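Local coordinates for protein ureidoglycolate hydrolase (Arabidopsis thaliana, PDB 4PXE) that hydrolyses (S)-ureidoglycolate to glyoxylate, ammonium and carbon dioxide as a manganese-dependent homodimeric amidohydrolase of plant purine breakdown, at residues A[82-87]-A[125-130]; A[62-67]-A[76-81]; A[198-203]-A[384-389]; A[110-115]-A[129-134]. All blocks are in the same frame, centred on the assembly; numbering follows the deposited sequence.

Contact 1 of 4, residues A[82-87]-A[125-130]; sequences PNLPAV and PKRSLE
Leu84 CD1 lies over one face of the Arg127 guanidinium, displaced toward its rim. The carbonyl O of Pro85 sits at the edge, in the plane of the group. The Arg127 chain is extended from CG to NE, and it passes close to that carbonyl, with CD 3.4 Å from Pro85 O. Leu84 CD1 also rests 3.9 Å from Arg127 CG. Beyond the pair, Arg127 makes a cation-pi contact with Phe202. An alanine in place of Arg127 would probably take the packing of CG and the guanidinium away from Leu84 CD1 and leave Phe202 without its cationic partner. Two waters fill in where the backbones diverge. One water bonds Pro82 O and, at 2.6 Å, Ser128 OG, which also bonds Gly79 N. The other donates to Leu84 O and accepts from Ser128 N. Val87 N donates to Ser128 O (2.9 Å), and Glu130 N donates to Val87 O (2.9 Å). Val87 and Leu129 point the same way, with Val87 CB 3.8 Å from Leu129 CD2, on the face covered by helix 410-429. This is the start of a parallel strand pair, 86-91 with 129-133, in the alpha/beta catalytic domain of the M20 family.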
loop_
_atom_site.group_PDB
_atom_site.type_symbol
_atom_site.label_atom_id
_atom_site.label_comp_id
_atom_site.label_asym_id
_atom_site.label_seq_id
_atom_site.Cartn_x
_atom_site.Cartn_y
_atom_site.Cartn_z
ATOM N N PRO A 82 2.314 -37.596 -36.041
ATOM C CA PRO A 82 2.443 -36.210 -35.573
ATOM C C PRO A 82 1.366 -35.256 -36.086
ATOM O O PRO A 82 1.232 -34.157 -35.549
ATOM C CB PRO A 82 3.823 -35.793 -36.089
ATOM C CG PRO A 82 4.055 -36.669 -37.286
ATOM C CD PRO A 82 3.410 -37.977 -36.952
ATOM N N ASN A 83 0.608 -35.659 -37.103
ATOM C CA ASN A 83 -0.460 -34.804 -37.617
ATOM C C ASN A 83 -1.741 -34.868 -36.783
ATOM O O ASN A 83 -2.623 -34.021 -36.926
ATOM C CB ASN A 83 -0.758 -35.126 -39.087
ATOM C CG ASN A 83 0.416 -34.816 -40.005
ATOM O OD1 ASN A 83 1.209 -33.912 -39.737
ATOM N ND2 ASN A 83 0.532 -35.572 -41.095
ATOM N N LEU A 84 -1.848 -35.867 -35.910
ATOM C CA LEU A 84 -3.006 -35.962 -35.029
ATOM C C LEU A 84 -2.924 -34.880 -33.965
ATOM O O LEU A 84 -1.827 -34.497 -33.560
ATOM C CB LEU A 84 -3.060 -37.328 -34.349
ATOM C CG LEU A 84 -3.300 -38.542 -35.250
ATOM C CD1 LEU A 84 -3.238 -39.807 -34.419
ATOM C CD2 LEU A 84 -4.643 -38.422 -35.949
ATOM N N PRO A 85 -4.084 -34.373 -33.523
ATOM C CA PRO A 85 -4.094 -33.481 -32.358
ATOM C C PRO A 85 -3.348 -34.135 -31.191
ATOM O O PRO A 85 -3.588 -35.306 -30.880
ATOM C CB PRO A 85 -5.584 -33.344 -32.044
ATOM C CG PRO A 85 -6.255 -33.511 -33.393
ATOM C CD PRO A 85 -5.426 -34.535 -34.115
ATOM N N ALA A 86 -2.443 -33.380 -30.573
ATOM C CA ALA A 86 -1.563 -33.911 -29.533
ATOM C C ALA A 86 -2.265 -34.004 -28.186
ATOM O O ALA A 86 -3.326 -33.425 -27.983
ATOM C CB ALA A 86 -0.323 -33.044 -29.406
ATOM N N VAL A 87 -1.669 -34.765 -27.273
ATOM C CA VAL A 87 -2.102 -34.756 -25.876
ATOM C C VAL A 87 -1.252 -33.733 -25.146
ATOM O O VAL A 87 -0.024 -33.826 -25.152
ATOM C CB VAL A 87 -1.918 -36.131 -25.212
ATOM C CG1 VAL A 87 -2.565 -36.148 -23.830
ATOM C CG2 VAL A 87 -2.505 -37.228 -26.101
ATOM N N PRO A 125 5.068 -42.863 -28.215
ATOM C CA PRO A 125 3.766 -42.216 -28.417
ATOM C C PRO A 125 3.250 -42.310 -29.857
ATOM O O PRO A 125 4.039 -42.252 -30.802
ATOM C CB PRO A 125 4.032 -40.752 -28.030
ATOM C CG PRO A 125 5.494 -40.568 -28.170
ATOM C CD PRO A 125 6.131 -41.901 -27.883
ATOM N N LYS A 126 1.936 -42.468 -30.001
ATOM C CA LYS A 126 1.281 -42.351 -31.296
ATOM C C LYS A 126 0.984 -40.871 -31.533
ATOM O O LYS A 126 1.633 -40.221 -32.353
ATOM C CB LYS A 126 0.002 -43.184 -31.340
ATOM C CG LYS A 126 -0.655 -43.190 -32.708
ATOM C CD LYS A 126 -1.934 -44.001 -32.719
ATOM C CE LYS A 126 -3.065 -43.238 -32.059
ATOM N NZ LYS A 126 -4.366 -43.941 -32.229
ATOM N N ARG A 127 0.019 -40.328 -30.793
ATOM C CA ARG A 127 -0.152 -38.881 -30.729
ATOM C C ARG A 127 1.025 -38.258 -30.004
ATOM O O ARG A 127 1.519 -38.818 -29.021
ATOM C CB ARG A 127 -1.420 -38.521 -29.959
ATOM C CG ARG A 127 -2.672 -38.974 -30.632
ATOM C CD ARG A 127 -3.875 -38.515 -29.861
ATOM N NE ARG A 127 -5.086 -38.843 -30.597
ATOM C CZ ARG A 127 -5.642 -40.037 -30.566
ATOM N NH1 ARG A 127 -5.070 -40.980 -29.836
ATOM N NH2 ARG A 127 -6.749 -40.288 -31.260
ATOM N N SER A 128 1.462 -37.095 -30.474
ATOM C CA SER A 128 2.530 -36.363 -29.814
ATOM C C SER A 128 2.090 -35.977 -28.417
ATOM O O SER A 128 0.891 -35.880 -28.139
ATOM C CB SER A 128 2.881 -35.099 -30.595
ATOM O OG SER A 128 3.345 -35.444 -31.895
ATOM N N LEU A 129 3.067 -35.775 -27.545
ATOM C CA LEU A 129 2.803 -35.203 -26.234
ATOM C C LEU A 129 3.396 -33.807 -26.195
ATOM O O LEU A 129 4.502 -33.585 -26.685
ATOM C CB LEU A 129 3.418 -36.079 -25.138
ATOM C CG LEU A 129 3.028 -37.560 -25.138
ATOM C CD1 LEU A 129 3.715 -38.263 -23.981
ATOM C CD2 LEU A 129 1.518 -37.734 -25.063
ATOM N N GLU A 130 2.670 -32.856 -25.608
ATOM C CA GLU A 130 3.183 -31.493 -25.539
ATOM C C GLU A 130 2.978 -30.871 -24.165
ATOM O O GLU A 130 1.861 -30.862 -23.644
ATOM C CB GLU A 130 2.566 -30.619 -26.637
ATOM C CG GLU A 130 3.235 -29.258 -26.788
ATOM C CD GLU A 130 2.906 -28.581 -28.115
ATOM O OE1 GLU A 130 1.713 -28.502 -28.471
ATOM O OE2 GLU A 130 3.849 -28.139 -28.804
HETATM O O HOH W 1 2.842 -33.450 -33.535
HETATM O O HOH W 2 0.119 -36.220 -32.852
#

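Contact 2 of 4, residues A[62-67]-A[76-81]; sequences GLTVRE and KWDGLE
Thr64 and Lys76 form an antiparallel hydrogen-bonded pair, with Thr64 N on Lys76 O (2.8 Å) and Lys76 N on Thr64 O (2.9 Å). Gly62 ends the preceding helix in a Schellman motif, and the chain then enters the strand. Leu63 brings its CD2 to the backbone of the other strand, 3.6 Å from Trp77 N, and 3.8 Å from Trp77 CB. Its CA also makes a CA-H...O contact with Lys76 O. With CG anti to the backbone N (chi1 178°), the indole of Trp77 turns off from 62-67 and packs on helix 105-120. There it makes a cation-pi contact with Lys119. Thr64 and Asp78 cross at about a right angle. Their oxygens do not meet directly, since Thr64 OG1 is 4.1 Å from Asp78 OD1. A water joins them instead, 2.9 Å from Thr64 OG1 and donating to Asp78 OD2 at 2.5 Å. The chemistry is thus divided. Backbone bonds fix the hairpin, Leu63 and Trp77 tie it to the helical layer, and the polar link between Thr64 and Asp78 depends on water at the surface.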
loop_
_atom_site.group_PDB
_atom_site.type_symbol
_atom_site.label_atom_id
_atom_site.label_comp_id
_atom_site.label_asym_id
_atom_site.label_seq_id
_atom_site.Cartn_x
_atom_site.Cartn_y
_atom_site.Cartn_z
ATOM N N GLY A 62 14.738 -33.555 -24.534
ATOM C CA GLY A 62 14.610 -33.806 -25.963
ATOM C C GLY A 62 13.348 -33.264 -26.620
ATOM O O GLY A 62 12.952 -33.723 -27.694
ATOM N N LEU A 63 12.711 -32.286 -25.984
ATOM C CA LEU A 63 11.469 -31.735 -26.518
ATOM C C LEU A 63 11.731 -30.617 -27.524
ATOM O O LEU A 63 12.682 -29.855 -27.380
ATOM C CB LEU A 63 10.590 -31.202 -25.378
ATOM C CG LEU A 63 10.240 -32.206 -24.283
ATOM C CD1 LEU A 63 9.532 -31.508 -23.131
ATOM C CD2 LEU A 63 9.357 -33.291 -24.856
ATOM N N THR A 64 10.879 -30.534 -28.541
ATOM C CA THR A 64 10.876 -29.378 -29.431
ATOM C C THR A 64 10.268 -28.188 -28.694
ATOM O O THR A 64 9.094 -28.224 -28.315
ATOM C CB THR A 64 10.047 -29.658 -30.688
ATOM O OG1 THR A 64 10.558 -30.823 -31.350
ATOM C CG2 THR A 64 10.113 -28.471 -31.640
ATOM N N VAL A 65 11.057 -27.136 -28.512
ATOM C CA VAL A 65 10.643 -25.994 -27.690
ATOM C C VAL A 65 10.275 -24.779 -28.540
ATOM O O VAL A 65 11.059 -24.337 -29.386
ATOM C CB VAL A 65 11.741 -25.594 -26.680
ATOM C CG1 VAL A 65 11.251 -24.460 -25.763
ATOM C CG2 VAL A 65 12.179 -26.813 -25.852
ATOM N N ARG A 66 9.088 -24.228 -28.305
ATOM C CA ARG A 66 8.675 -23.009 -28.992
ATOM C C ARG A 66 7.910 -22.103 -28.049
ATOM O O ARG A 66 7.434 -22.548 -27.006
ATOM C CB ARG A 66 7.808 -23.336 -30.201
ATOM C CG ARG A 66 6.603 -24.183 -29.885
ATOM C CD ARG A 66 5.724 -24.382 -31.108
ATOM N NE ARG A 66 4.580 -23.483 -31.055
ATOM C CZ ARG A 66 3.377 -23.837 -30.617
ATOM N NH1 ARG A 66 3.149 -25.088 -30.223
ATOM N NH2 ARG A 66 2.403 -22.943 -30.591
ATOM N N GLU A 67 7.823 -20.829 -28.412
ATOM C CA GLU A 67 7.093 -19.839 -27.630
ATOM C C GLU A 67 6.178 -19.035 -28.525
ATOM O O GLU A 67 6.500 -18.781 -29.689
ATOM C CB GLU A 67 8.052 -18.879 -26.936
ATOM C CG GLU A 67 8.959 -19.524 -25.927
ATOM C CD GLU A 67 9.774 -18.510 -25.167
ATOM O OE1 GLU A 67 9.226 -17.854 -24.253
ATOM O OE2 GLU A 67 10.965 -18.355 -25.483
ATOM N N LYS A 76 7.358 -30.196 -27.184
ATOM C CA LYS A 76 6.713 -31.356 -27.798
ATOM C C LYS A 76 7.622 -32.574 -27.990
ATOM O O LYS A 76 8.779 -32.451 -28.393
ATOM C CB LYS A 76 6.093 -30.977 -29.153
ATOM C CG LYS A 76 5.436 -32.144 -29.872
ATOM C CD LYS A 76 4.738 -31.737 -31.162
ATOM C CE LYS A 76 3.396 -31.080 -30.894
ATOM N NZ LYS A 76 2.612 -30.880 -32.171
ATOM N N TRP A 77 7.075 -33.741 -27.668
ATOM C CA TRP A 77 7.671 -35.021 -28.026
ATOM C C TRP A 77 6.858 -35.537 -29.211
ATOM O O TRP A 77 5.684 -35.882 -29.060
ATOM C CB TRP A 77 7.591 -35.971 -26.822
ATOM C CG TRP A 77 8.126 -37.365 -27.014
ATOM C CD1 TRP A 77 8.739 -37.878 -28.122
ATOM C CD2 TRP A 77 8.073 -38.429 -26.057
ATOM N NE1 TRP A 77 9.078 -39.197 -27.907
ATOM C CE2 TRP A 77 8.677 -39.559 -26.647
ATOM C CE3 TRP A 77 7.570 -38.536 -24.755
ATOM C CZ2 TRP A 77 8.793 -40.779 -25.980
ATOM C CZ3 TRP A 77 7.683 -39.743 -24.095
ATOM C CH2 TRP A 77 8.287 -40.852 -24.710
ATOM N N ASP A 78 7.475 -35.555 -30.394
ATOM C CA ASP A 78 6.780 -35.941 -31.621
ATOM C C ASP A 78 6.402 -37.415 -31.606
ATOM O O ASP A 78 7.237 -38.277 -31.337
ATOM C CB ASP A 78 7.656 -35.686 -32.851
ATOM C CG ASP A 78 7.953 -34.223 -33.070
ATOM O OD1 ASP A 78 9.047 -33.930 -33.599
ATOM O OD2 ASP A 78 7.104 -33.366 -32.734
ATOM N N GLY A 79 5.144 -37.700 -31.908
ATOM C CA GLY A 79 4.667 -39.069 -31.947
ATOM C C GLY A 79 4.833 -39.706 -33.317
ATOM O O GLY A 79 5.292 -39.065 -34.266
ATOM N N LEU A 80 4.445 -40.975 -33.404
ATOM C CA LEU A 80 4.477 -41.735 -34.655
ATOM C C LEU A 80 3.503 -41.160 -35.672
ATOM O O LEU A 80 3.710 -41.285 -36.883
ATOM C CB LEU A 80 4.130 -43.200 -34.386
ATOM C CG LEU A 80 5.164 -44.035 -33.634
ATOM C CD1 LEU A 80 4.576 -45.381 -33.223
ATOM C CD2 LEU A 80 6.407 -44.226 -34.486
ATOM N N GLU A 81 2.432 -40.542 -35.176
ATOM C CA GLU A 81 1.451 -39.882 -36.031
ATOM C C GLU A 81 1.319 -38.407 -35.650
ATOM O O GLU A 81 0.328 -37.999 -35.030
ATOM C CB GLU A 81 0.104 -40.602 -35.946
ATOM C CG GLU A 81 0.165 -42.026 -36.496
ATOM C CD GLU A 81 -1.189 -42.719 -36.512
ATOM O OE1 GLU A 81 -2.208 -42.044 -36.761
ATOM O OE2 GLU A 81 -1.227 -43.946 -36.279
HETATM O O HOH W 3 8.022 -31.000 -32.786
#

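Contact 3 of 4, residues A[198-203]-A[384-389]; sequences KGSYFA and ARISPM
Two hydrogen bonds join Lys198 and Gly199 to the carbonyls of Arg385 and Ile386. Gly199 N donates to Ile386 O at 2.9 Å. Lys198 NZ reaches Arg385 O at 3.0 Å from above the carbonyl plane, 51° out of it. The lysine chain runs extended as far as CE, then bends at chi4 (55°), which turns NZ to the carbonyl. Gly199 has a positive phi (80°), and the chain turns there. Within its own segment, Ser387 OG lies between its backbone N and carbonyl carbon, the crowded position, and makes a weak bond to Pro388 O.

A second group sets carbon atoms against carbonyl oxygens. Ser387 CB points at the other segment and comes 3.2 Å from Tyr201 O. Ala203 CA makes a CA-H...O contact with Pro388 O at 3.3 Å. The Pro388 ring lies against the backbone of Phe202, with both CG and CD 3.5 Å from Phe202 O.

Side chains meet more sparingly. Ile386 CG2 faces Ser200 OG, whose own hydrogen bond goes to Lys197 O. The Tyr201 side chain meets Ser387 through CB, while its hydroxyl bonds Glu130. The one apolar pair is Ala203 CB with Pro388 CB, 4.4 Å apart, and both residues pack on Val354 of helix 352-364.

Both direct bonds across the contact end on main-chain carbonyls of the loop between helix 379-383 and strand 389-394. The Gly199 bond needs no side chain. The Lys198 bond does, and its charge is probably stabilised in part by the carbonyl dipole of Arg385.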
loop_
_atom_site.group_PDB
_atom_site.type_symbol
_atom_site.label_atom_id
_atom_site.label_comp_id
_atom_site.label_asym_id
_atom_site.label_seq_id
_atom_site.Cartn_x
_atom_site.Cartn_y
_atom_site.Cartn_z
ATOM N N LYS A 198 -10.118 -24.722 -31.962
ATOM C CA LYS A 198 -10.829 -25.693 -31.147
ATOM C C LYS A 198 -10.518 -27.107 -31.642
ATOM O O LYS A 198 -10.530 -27.365 -32.844
ATOM C CB LYS A 198 -12.330 -25.418 -31.208
ATOM C CG LYS A 198 -13.163 -26.320 -30.330
ATOM C CD LYS A 198 -14.540 -25.723 -30.107
ATOM C CE LYS A 198 -15.351 -26.582 -29.158
ATOM N NZ LYS A 198 -14.625 -26.788 -27.873
ATOM N N GLY A 199 -10.215 -28.010 -30.713
ATOM C CA GLY A 199 -9.876 -29.379 -31.060
ATOM C C GLY A 199 -8.444 -29.581 -31.532
ATOM O O GLY A 199 -8.102 -30.655 -32.024
ATOM N N SER A 200 -7.597 -28.567 -31.381
ATOM C CA SER A 200 -6.205 -28.702 -31.815
ATOM C C SER A 200 -5.410 -29.604 -30.868
ATOM O O SER A 200 -4.323 -30.074 -31.209
ATOM C CB SER A 200 -5.531 -27.342 -31.963
ATOM O OG SER A 200 -5.578 -26.631 -30.747
ATOM N N TYR A 201 -5.961 -29.843 -29.681
ATOM C CA TYR A 201 -5.425 -30.865 -28.788
ATOM C C TYR A 201 -6.468 -31.956 -28.575
ATOM O O TYR A 201 -7.656 -31.665 -28.446
ATOM C CB TYR A 201 -5.058 -30.262 -27.430
ATOM C CG TYR A 201 -3.796 -29.438 -27.424
ATOM C CD1 TYR A 201 -2.610 -29.944 -27.932
ATOM C CD2 TYR A 201 -3.790 -28.150 -26.896
ATOM C CE1 TYR A 201 -1.443 -29.196 -27.924
ATOM C CE2 TYR A 201 -2.624 -27.384 -26.883
ATOM C CZ TYR A 201 -1.455 -27.912 -27.397
ATOM O OH TYR A 201 -0.297 -27.157 -27.378
ATOM N N PHE A 202 -6.020 -33.210 -28.530
ATOM C CA PHE A 202 -6.884 -34.350 -28.226
ATOM C C PHE A 202 -7.442 -34.269 -26.804
ATOM O O PHE A 202 -8.615 -34.546 -26.569
ATOM C CB PHE A 202 -6.094 -35.654 -28.427
ATOM C CG PHE A 202 -6.910 -36.910 -28.262
ATOM C CD1 PHE A 202 -7.920 -37.227 -29.162
ATOM C CD2 PHE A 202 -6.628 -37.804 -27.241
ATOM C CE1 PHE A 202 -8.651 -38.396 -29.021
ATOM C CE2 PHE A 202 -7.357 -38.978 -27.098
ATOM C CZ PHE A 202 -8.370 -39.273 -27.995
ATOM N N ALA A 203 -6.586 -33.875 -25.857
ATOM C CA ALA A 203 -6.995 -33.659 -24.475
ATOM C C ALA A 203 -5.952 -32.773 -23.830
ATOM O O ALA A 203 -4.836 -32.653 -24.344
ATOM C CB ALA A 203 -7.090 -34.978 -23.724
ATOM N N ALA A 384 -10.323 -26.076 -21.155
ATOM C CA ALA A 384 -11.563 -26.836 -21.336
ATOM C C ALA A 384 -12.420 -26.297 -22.482
ATOM O O ALA A 384 -13.279 -27.007 -23.015
ATOM C CB ALA A 384 -12.370 -26.862 -20.047
ATOM N N ARG A 385 -12.196 -25.040 -22.852
ATOM C CA ARG A 385 -12.928 -24.443 -23.965
ATOM C C ARG A 385 -12.374 -24.878 -25.326
ATOM O O ARG A 385 -13.038 -24.711 -26.356
ATOM C CB ARG A 385 -12.904 -22.917 -23.841
ATOM C CG ARG A 385 -13.488 -22.414 -22.545
ATOM C CD ARG A 385 -13.495 -20.902 -22.505
ATOM N NE ARG A 385 -14.045 -20.418 -21.250
ATOM C CZ ARG A 385 -14.376 -19.150 -21.031
ATOM N NH1 ARG A 385 -14.201 -18.251 -21.992
ATOM N NH2 ARG A 385 -14.884 -18.789 -19.864
ATOM N N ILE A 386 -11.165 -25.440 -25.318
ATOM C CA ILE A 386 -10.404 -25.784 -26.519
ATOM C C ILE A 386 -10.359 -27.295 -26.724
ATOM O O ILE A 386 -10.333 -27.788 -27.856
ATOM C CB ILE A 386 -8.937 -25.274 -26.403
ATOM C CG1 ILE A 386 -8.896 -23.754 -26.441
ATOM C CG2 ILE A 386 -8.058 -25.833 -27.523
ATOM C CD1 ILE A 386 -9.564 -23.179 -27.681
ATOM N N SER A 387 -10.345 -28.039 -25.625
ATOM C CA SER A 387 -10.233 -29.487 -25.720
ATOM C C SER A 387 -10.748 -30.167 -24.456
ATOM O O SER A 387 -10.917 -29.520 -23.417
ATOM C CB SER A 387 -8.783 -29.889 -25.994
ATOM O OG SER A 387 -7.991 -29.750 -24.838
ATOM N N PRO A 388 -11.032 -31.473 -24.548
ATOM C CA PRO A 388 -11.357 -32.260 -23.359
ATOM C C PRO A 388 -10.298 -32.037 -22.281
ATOM O O PRO A 388 -9.105 -32.052 -22.589
ATOM C CB PRO A 388 -11.305 -33.693 -23.882
ATOM C CG PRO A 388 -11.780 -33.558 -25.307
ATOM C CD PRO A 388 -11.194 -32.261 -25.792
ATOM N N MET A 389 -10.735 -31.823 -21.048
ATOM C CA MET A 389 -9.822 -31.459 -19.972
ATOM C C MET A 389 -9.965 -32.389 -18.777
ATOM O O MET A 389 -11.038 -32.930 -18.514
ATOM C CB MET A 389 -10.113 -30.005 -19.560
ATOM C CG MET A 389 -9.391 -29.490 -18.299
ATOM S SD MET A 389 -10.186 -29.948 -16.738
ATOM C CE MET A 389 -11.668 -28.932 -16.758
#

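Contact 4 of 4, residues A[110-115]-A[129-134]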
loop_
_atom_site.group_PDB
_atom_site.type_symbol
_atom_site.label_atom_id
_atom_site.label_comp_id
_atom_site.label_asym_id
_atom_site.label_seq_id
_atom_site.Cartn_x
_atom_site.Cartn_y
_atom_site.Cartn_z
ATOM N N GLY A 110 6.798 -31.411 -12.967
ATOM C CA GLY A 110 6.272 -32.761 -12.929
ATOM C C GLY A 110 5.905 -33.274 -14.311
ATOM O O GLY A 110 6.022 -34.467 -14.585
ATOM N N ALA A 111 5.485 -32.383 -15.206
ATOM C CA ALA A 111 5.171 -32.789 -16.575
ATOM C C ALA A 111 6.452 -33.149 -17.315
ATOM O O ALA A 111 6.489 -34.120 -18.078
ATOM C CB ALA A 111 4.421 -31.695 -17.314
ATOM N N ILE A 112 7.501 -32.371 -17.096
ATOM C CA ILE A 112 8.798 -32.677 -17.703
ATOM C C ILE A 112 9.307 -34.015 -17.162
ATOM O O ILE A 112 9.776 -34.863 -17.926
ATOM C CB ILE A 112 9.820 -31.540 -17.486
ATOM C CG1 ILE A 112 9.314 -30.253 -18.147
ATOM C CG2 ILE A 112 11.183 -31.934 -18.061
ATOM C CD1 ILE A 112 10.148 -29.020 -17.844
ATOM N N GLU A 113 9.169 -34.226 -15.856
ATOM C CA GLU A 113 9.558 -35.505 -15.271
ATOM C C GLU A 113 8.724 -36.654 -15.844
ATOM O O GLU A 113 9.245 -37.741 -16.065
ATOM C CB GLU A 113 9.487 -35.471 -13.736
ATOM C CG GLU A 113 9.851 -36.799 -13.044
ATOM C CD GLU A 113 11.308 -37.234 -13.241
ATOM O OE1 GLU A 113 12.144 -36.435 -13.723
ATOM O OE2 GLU A 113 11.623 -38.399 -12.900
ATOM N N ALA A 114 7.448 -36.410 -16.124
ATOM C CA ALA A 114 6.607 -37.427 -16.745
ATOM C C ALA A 114 7.125 -37.841 -18.124
ATOM O O ALA A 114 7.107 -39.032 -18.472
ATOM C CB ALA A 114 5.171 -36.927 -16.850
ATOM N N ILE A 115 7.603 -36.876 -18.904
ATOM C CA ILE A 115 8.213 -37.178 -20.199
ATOM C C ILE A 115 9.452 -38.047 -20.006
ATOM O O ILE A 115 9.633 -39.064 -20.679
ATOM C CB ILE A 115 8.607 -35.892 -20.954
ATOM C CG1 ILE A 115 7.358 -35.125 -21.377
ATOM C CG2 ILE A 115 9.454 -36.217 -22.171
ATOM C CD1 ILE A 115 6.458 -35.875 -22.295
ATOM N N LEU A 129 3.067 -35.775 -27.545
ATOM C CA LEU A 129 2.803 -35.203 -26.234
ATOM C C LEU A 129 3.396 -33.807 -26.195
ATOM O O LEU A 129 4.502 -33.585 -26.685
ATOM C CB LEU A 129 3.418 -36.079 -25.138
ATOM C CG LEU A 129 3.028 -37.560 -25.138
ATOM C CD1 LEU A 129 3.715 -38.263 -23.981
ATOM C CD2 LEU A 129 1.518 -37.734 -25.063
ATOM N N GLU A 130 2.670 -32.856 -25.608
ATOM C CA GLU A 130 3.183 -31.493 -25.539
ATOM C C GLU A 130 2.978 -30.871 -24.165
ATOM O O GLU A 130 1.861 -30.862 -23.644
ATOM C CB GLU A 130 2.566 -30.619 -26.637
ATOM C CG GLU A 130 3.235 -29.258 -26.788
ATOM C CD GLU A 130 2.906 -28.581 -28.115
ATOM O OE1 GLU A 130 1.713 -28.502 -28.471
ATOM O OE2 GLU A 130 3.849 -28.139 -28.804
ATOM N N ILE A 131 4.070 -30.365 -23.598
ATOM C CA ILE A 131 4.045 -29.692 -22.313
ATOM C C ILE A 131 3.879 -28.199 -22.538
ATOM O O ILE A 131 4.582 -27.600 -23.357
ATOM C CB ILE A 131 5.344 -29.922 -21.536
ATOM C CG1 ILE A 131 5.581 -31.416 -21.328
ATOM C CG2 ILE A 131 5.291 -29.186 -20.191
ATOM C CD1 ILE A 131 6.831 -31.706 -20.544
ATOM N N ILE A 132 2.953 -27.596 -21.802
ATOM C CA ILE A 132 2.720 -26.163 -21.886
ATOM C C ILE A 132 3.102 -25.494 -20.576
ATOM O O ILE A 132 2.590 -25.850 -19.509
ATOM C CB ILE A 132 1.242 -25.832 -22.183
ATOM C CG1 ILE A 132 0.761 -26.536 -23.456
ATOM C CG2 ILE A 132 1.060 -24.329 -22.311
ATOM C CD1 ILE A 132 -0.719 -26.380 -23.710
ATOM N N LEU A 133 4.018 -24.540 -20.653
ATOM C CA LEU A 133 4.239 -23.614 -19.552
ATOM C C LEU A 133 3.433 -22.375 -19.878
ATOM O O LEU A 133 3.807 -21.600 -20.756
ATOM C CB LEU A 133 5.725 -23.283 -19.398
ATOM C CG LEU A 133 6.067 -22.099 -18.486
ATOM C CD1 LEU A 133 5.403 -22.231 -17.112
ATOM C CD2 LEU A 133 7.579 -21.964 -18.337
ATOM N N PHE A 134 2.300 -22.200 -19.206
ATOM C CA PHE A 134 1.475 -21.023 -19.453
ATOM C C PHE A 134 2.228 -19.773 -19.012
ATOM O O PHE A 134 2.962 -19.799 -18.023
ATOM C CB PHE A 134 0.131 -21.174 -18.748
ATOM C CG PHE A 134 -0.687 -22.314 -19.288
ATOM C CD1 PHE A 134 -1.501 -22.132 -20.394
ATOM C CD2 PHE A 134 -0.612 -23.576 -18.720
ATOM C CE1 PHE A 134 -2.238 -23.184 -20.916
ATOM C CE2 PHE A 134 -1.356 -24.636 -19.236
ATOM C CZ PHE A 134 -2.169 -24.439 -20.330
#
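Ile131 points from its strand toward helix 105-120, and its side chain carries most of the strand's side of the contact. Its CB bears two branches. CG2, anti to the backbone N, lies 3.9 Å from Ala111 CB. CG1 takes the other direction, anti to the carbonyl carbon (chi1 -58°), and touches Ile115 CG1 and Ala111 CB. The chain then extends to CD1, which meets the helix itself. CD1 is 3.5 Å from Ala111 O, 3.7 Å from Ile112 CG1 and 3.6 Å from Ile115 CG1. The tip therefore touches three residues of the helix. Ala111 O is also the acceptor for Ile115 N, so the methyl sits beside a carbonyl already bonded within the helix. The Ile112 side chain crosses that of Ile131 at about a right angle. Ile115 slides past it in the opposite direction.

Ile115 also reaches a second strand residue. Its CD1 comes 4.0 Å from Leu129 CD1. Met58 of helix 45-60 and Leu63 add further cover to Ile131. An alanine in place of Ile131 would probably open a gap under the helix and leave Ile112 and the CG1 of Ile115 without their strand partner.

The side chain of Ala111 lies about 13 Å from a bound manganese ion. No hydrogen bond crosses between the two segments. The helix and strand axes run nearly antiparallel, at 161°, and approach to 9.1 Å. This is helix-on-sheet packing in the alpha/beta catalytic domain of the M20 family.

Overall arrangement
Along the chain, contact 2 closes first, contacts 1 and 4 follow and end on the same strand, 129-133, and contact 3 comes last. That strand is central to the set. Contact 1 pairs it with 86-91, contact 4 packs helix 105-120 on it, and strand 73-77 of contact 2 borders it. Strand 86-91 is in turn next to 201-209, which leads to contact 3. Contacts 1 and 2 have centres 9 Å apart, contacts 2 and 3 18 Å. Tyr201 and Glu130 bond contact 3 to strand 129-133. Together the four tie the hairpin, the strand pair, the helix and the 384-389 loop around strand 129-133, within the domain that carries the two manganese ions.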